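PDB 4ZWN: monoglyceride lipase from Saccharomyces cerevisiae, which hydrolyses monoacylglycerides, preferably monounsaturated ones, to glycerol and free fatty acids, and also takes part in the breakdown of fatty acid ethyl esters. Local coordinates for residues V29-P34 and L84-Y89; V264-G269 and E281-D286. The protein carries 2 engineered substitutions. All coordinates share one frame; numbering follows the deposited sequence.

Contact 1: residues V29-P34 and L84-Y89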
# COMPACT_ATOMS: atom_id res chain seq x y z
N VAL A 29 -17.41 8.38 6.79
CA VAL A 29 -16.83 9.20 5.73
C VAL A 29 -17.47 10.59 5.75
O VAL A 29 -18.69 10.72 5.87
CB VAL A 29 -17.03 8.56 4.34
CG1 VAL A 29 -16.39 9.41 3.26
CG2 VAL A 29 -16.43 7.16 4.33
N GLN A 30 -16.64 11.62 5.66
CA GLN A 30 -17.10 13.00 5.78
C GLN A 30 -17.35 13.66 4.43
O GLN A 30 -18.11 14.62 4.34
CB GLN A 30 -16.10 13.82 6.59
CG GLN A 30 -15.75 13.20 7.93
CD GLN A 30 -14.67 13.96 8.66
OE1 GLN A 30 -14.58 15.18 8.55
NE2 GLN A 30 -13.84 13.24 9.40
N THR A 31 -16.71 13.14 3.39
CA THR A 31 -16.91 13.67 2.04
C THR A 31 -17.75 12.71 1.20
O THR A 31 -18.22 11.68 1.70
CB THR A 31 -15.58 13.94 1.33
OG1 THR A 31 -14.86 12.71 1.14
CG2 THR A 31 -14.73 14.91 2.13
N THR A 32 -17.93 13.05 -0.07
CA THR A 32 -18.73 12.24 -0.97
C THR A 32 -17.93 11.09 -1.55
O THR A 32 -16.94 11.30 -2.27
CB THR A 32 -19.30 13.10 -2.12
OG1 THR A 32 -20.05 14.19 -1.59
CG2 THR A 32 -20.20 12.26 -3.02
N VAL A 33 -18.35 9.87 -1.25
CA VAL A 33 -17.68 8.67 -1.75
C VAL A 33 -17.83 8.56 -3.27
O VAL A 33 -18.95 8.57 -3.78
CB VAL A 33 -18.23 7.40 -1.08
CG1 VAL A 33 -17.56 6.16 -1.66
CG2 VAL A 33 -18.03 7.47 0.43
N PRO A 34 -16.70 8.47 -3.98
CA PRO A 34 -16.64 8.39 -5.44
C PRO A 34 -17.28 7.13 -6.01
O PRO A 34 -17.44 6.12 -5.32
CB PRO A 34 -15.14 8.40 -5.74
CG PRO A 34 -14.52 9.03 -4.54
CD PRO A 34 -15.36 8.59 -3.39
N LEU A 84 -7.49 12.88 3.15
CA LEU A 84 -6.71 13.55 2.12
C LEU A 84 -7.57 14.53 1.33
O LEU A 84 -7.12 15.62 0.97
CB LEU A 84 -6.08 12.52 1.17
CG LEU A 84 -4.87 11.75 1.69
CD1 LEU A 84 -4.45 10.67 0.70
CD2 LEU A 84 -3.71 12.69 1.97
N SER A 85 -8.81 14.13 1.06
CA SER A 85 -9.75 14.97 0.32
C SER A 85 -10.04 16.26 1.07
O SER A 85 -10.16 17.33 0.47
CB SER A 85 -11.05 14.21 0.05
OG SER A 85 -11.97 15.00 -0.68
N LEU A 86 -10.16 16.15 2.39
CA LEU A 86 -10.42 17.30 3.25
C LEU A 86 -9.23 18.26 3.33
O LEU A 86 -9.39 19.44 3.65
CB LEU A 86 -10.79 16.84 4.66
CG LEU A 86 -12.16 16.18 4.83
CD1 LEU A 86 -12.30 15.59 6.22
CD2 LEU A 86 -13.27 17.17 4.56
N ASN A 87 -8.03 17.75 3.04
CA ASN A 87 -6.82 18.54 3.19
C ASN A 87 -6.14 18.88 1.87
O ASN A 87 -4.94 19.14 1.83
CB ASN A 87 -5.84 17.82 4.11
CG ASN A 87 -6.33 17.75 5.54
OD1 ASN A 87 -6.05 18.64 6.35
ND2 ASN A 87 -7.07 16.69 5.86
N GLY A 88 -6.92 18.88 0.80
CA GLY A 88 -6.46 19.37 -0.48
C GLY A 88 -5.63 18.40 -1.31
O GLY A 88 -4.79 18.83 -2.09
N TYR A 89 -5.89 17.11 -1.15
CA TYR A 89 -5.17 16.10 -1.92
C TYR A 89 -6.10 15.09 -2.59
O TYR A 89 -6.96 14.48 -1.94
CB TYR A 89 -4.17 15.36 -1.03
CG TYR A 89 -3.02 16.23 -0.59
CD1 TYR A 89 -1.92 16.43 -1.41
CD2 TYR A 89 -3.03 16.85 0.65
CE1 TYR A 89 -0.87 17.23 -1.02
CE2 TYR A 89 -1.98 17.65 1.06
CZ TYR A 89 -0.90 17.84 0.22
OH TYR A 89 0.14 18.63 0.62
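With chi1 of 64°, Thr31 holds CG2 beside its own backbone N and anti to the carbonyl carbon, which sets the methyl against Leu86, while OG1 turns to other partners. Leu86 has CG anti to its carbonyl carbon (chi1 -71°), and its two methyls are shared between neighbouring residues of the loop. CD2 meets Thr31 CG2 at 3.6 Å, the two side chains lying alongside and pointing opposite ways. CD1 packs against the face of the Gln30 amide, nearest its oxygen; the glutamine chain is extended beyond CG and stands roughly perpendicular to the leucine, with Gln30 OE1 3.3 Å from Leu86 CD1. Ser85 adds a looser touch, its OG 3.9 Å from Thr31 CG2. With an alanine in place of Leu86, the Thr31 methyl is likely to lose its apolar partner, and the Gln30 amide, no longer met by CD1, would probably be freer to turn. Thr31 OG1 is hydrogen-bonded to Trp51, and Ser85 OG to the carbonyl of Pro52. Leu84 O accepts backbone bonds from Asn87 N and Tyr89 N. Between the segments themselves the contact is therefore made largely of methyls, against a methyl and an amide, with the serine hydroxyl at its margin, whereas the polar anchoring comes from Asp82, one turn earlier on the same helix, whose carboxylate takes both Thr31 OG1 and Gln30 N.

Contact 2: residues V264-G269 and E281-D286. Engineered in segment 281-286: Arg285 (natural residue Gln).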
# COMPACT_ATOMS: atom_id res chain seq x y z
N VAL A 264 11.64 10.27 0.36
CA VAL A 264 11.08 9.03 0.89
C VAL A 264 10.67 9.20 2.34
O VAL A 264 11.36 9.87 3.11
CB VAL A 264 12.08 7.85 0.84
CG1 VAL A 264 11.42 6.62 0.24
CG2 VAL A 264 13.34 8.24 0.10
N ILE A 265 9.55 8.61 2.71
CA ILE A 265 9.22 8.52 4.12
C ILE A 265 8.50 7.20 4.38
O ILE A 265 7.59 6.80 3.64
CB ILE A 265 8.37 9.72 4.60
CG1 ILE A 265 8.19 9.70 6.12
CG2 ILE A 265 7.02 9.80 3.88
CD1 ILE A 265 7.77 11.04 6.72
N ILE A 266 8.95 6.49 5.41
CA ILE A 266 8.30 5.25 5.80
C ILE A 266 7.63 5.43 7.16
O ILE A 266 8.26 5.95 8.10
CB ILE A 266 9.29 4.07 5.85
CG1 ILE A 266 9.76 3.70 4.43
CG2 ILE A 266 8.63 2.86 6.50
CD1 ILE A 266 10.81 2.59 4.36
N MET A 267 6.36 5.02 7.25
CA MET A 267 5.67 5.08 8.53
C MET A 267 5.29 3.66 8.94
O MET A 267 4.70 2.91 8.15
CB MET A 267 4.46 5.98 8.46
CG MET A 267 4.82 7.27 7.81
SD MET A 267 3.53 8.24 7.09
CE MET A 267 4.51 9.68 6.70
N HIS A 268 5.62 3.31 10.18
CA HIS A 268 5.60 1.92 10.61
C HIS A 268 5.26 1.84 12.08
O HIS A 268 5.95 2.45 12.90
CB HIS A 268 6.95 1.27 10.32
CG HIS A 268 6.91 -0.22 10.21
ND1 HIS A 268 7.68 -0.92 9.31
CD2 HIS A 268 6.18 -1.15 10.88
CE1 HIS A 268 7.42 -2.21 9.42
NE2 HIS A 268 6.52 -2.38 10.37
N GLY A 269 4.24 1.06 12.43
CA GLY A 269 3.88 0.87 13.82
C GLY A 269 4.99 0.15 14.57
O GLY A 269 5.53 -0.84 14.08
N GLU A 281 13.82 0.06 8.96
CA GLU A 281 15.01 0.69 9.52
C GLU A 281 16.21 0.52 8.59
O GLU A 281 16.96 1.47 8.36
CB GLU A 281 15.33 0.10 10.90
CG GLU A 281 14.33 0.48 11.98
CD GLU A 281 14.52 -0.31 13.26
OE1 GLU A 281 15.18 -1.37 13.21
OE2 GLU A 281 14.02 0.13 14.31
N LYS A 282 16.39 -0.68 8.06
CA LYS A 282 17.52 -0.97 7.19
C LYS A 282 17.36 -0.32 5.82
O LYS A 282 18.33 0.11 5.21
CB LYS A 282 17.72 -2.47 7.04
CG LYS A 282 18.98 -2.86 6.26
CD LYS A 282 19.17 -4.37 6.25
CE LYS A 282 20.45 -4.76 5.51
NZ LYS A 282 20.39 -4.40 4.07
N PHE A 283 16.12 -0.25 5.33
CA PHE A 283 15.86 0.35 4.03
C PHE A 283 16.25 1.83 4.01
O PHE A 283 16.90 2.30 3.08
CB PHE A 283 14.39 0.20 3.62
CG PHE A 283 14.08 0.79 2.28
CD1 PHE A 283 14.32 0.07 1.12
CD2 PHE A 283 13.57 2.07 2.17
CE1 PHE A 283 14.04 0.61 -0.12
CE2 PHE A 283 13.30 2.62 0.94
CZ PHE A 283 13.53 1.89 -0.21
N ILE A 284 15.84 2.56 5.05
CA ILE A 284 16.17 3.98 5.16
C ILE A 284 17.69 4.18 5.24
O ILE A 284 18.23 5.09 4.62
CB ILE A 284 15.49 4.62 6.38
CG1 ILE A 284 13.97 4.56 6.23
CG2 ILE A 284 15.92 6.07 6.55
CD1 ILE A 284 13.47 5.25 4.98
N ARG A 285 18.36 3.30 5.98
CA ARG A 285 19.82 3.30 6.04
C ARG A 285 20.46 3.13 4.67
O ARG A 285 21.41 3.84 4.33
CB ARG A 285 20.30 2.18 6.96
CG ARG A 285 20.35 2.54 8.42
CD ARG A 285 20.96 1.40 9.21
NE ARG A 285 21.30 1.81 10.57
CZ ARG A 285 22.53 2.15 10.95
NH1 ARG A 285 23.53 2.13 10.09
NH2 ARG A 285 22.75 2.51 12.21
N ASP A 286 19.94 2.19 3.88
CA ASP A 286 20.53 1.88 2.58
C ASP A 286 20.13 2.88 1.49
O ASP A 286 20.83 3.01 0.48
CB ASP A 286 20.12 0.46 2.13
CG ASP A 286 20.66 -0.62 3.05
OD1 ASP A 286 21.64 -0.37 3.78
OD2 ASP A 286 20.09 -1.74 3.03
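The ring of Phe283 receives the two strand residues differently: Val264 CG1 stands at its edge, near the ring plane and 4.5 Å from CE2, while Ile266 CD1 comes in obliquely, 3.6 Å from CD2. Helix 253-257 adds Ile254 to the surroundings of the phenylalanine. Because CG of Phe283 is anti to the backbone N (chi1 -179°), the ring reaches from the helix to the strand. The extended end of Ile266 (chi2 177°) carries CD1 outward to meet it, the two side chains lying nearly perpendicular. The same methyl also touches Ile284 CD1 at 3.8 Å, and here the chains run past one another in opposite senses. Ile266 is thus the centre of the contact, its CD1 touching two successive helix residues, and Leu294 of the next strand packs against both isoleucines. Away from this apolar seam, Lys282 NZ forms a salt bridge with Asp286 OD2 (2.9 Å), which accepts through its syn lone pair; a second partner of the ammonium is the carbonyl of Tyr247. Strand and helix axes are 9.7 Å apart and run almost antiparallel (169°), as expected of the first half of a beta-alpha-beta crossover. Strand 264-269, helix 277-286 and strand 292-297 form this unit of the alpha/beta-hydrolase fold, and the loop leaving the first strand carries Asp272, the probable acid of the catalytic triad.

Both segments of contact 1 precede those of contact 2 in the sequence, and the centres of the two contacts are about 27 Å apart; the nearest atoms stay about 10 Å from each other, without touching. What they share is the eight-stranded mixed sheet. Contact 1 joins the loop before strand 37-41, an outermost strand, to helix 78-86, which leads into strand 89-94. Contact 2 packs helix 277-286 on strand 264-269, next to the other outermost strand, 292-297. The two contacts thus lie toward different ends of the sheet. Contact 1 lies away from the probable catalytic residues, whereas contact 2 belongs to the framework from which the loop with Asp272 emerges.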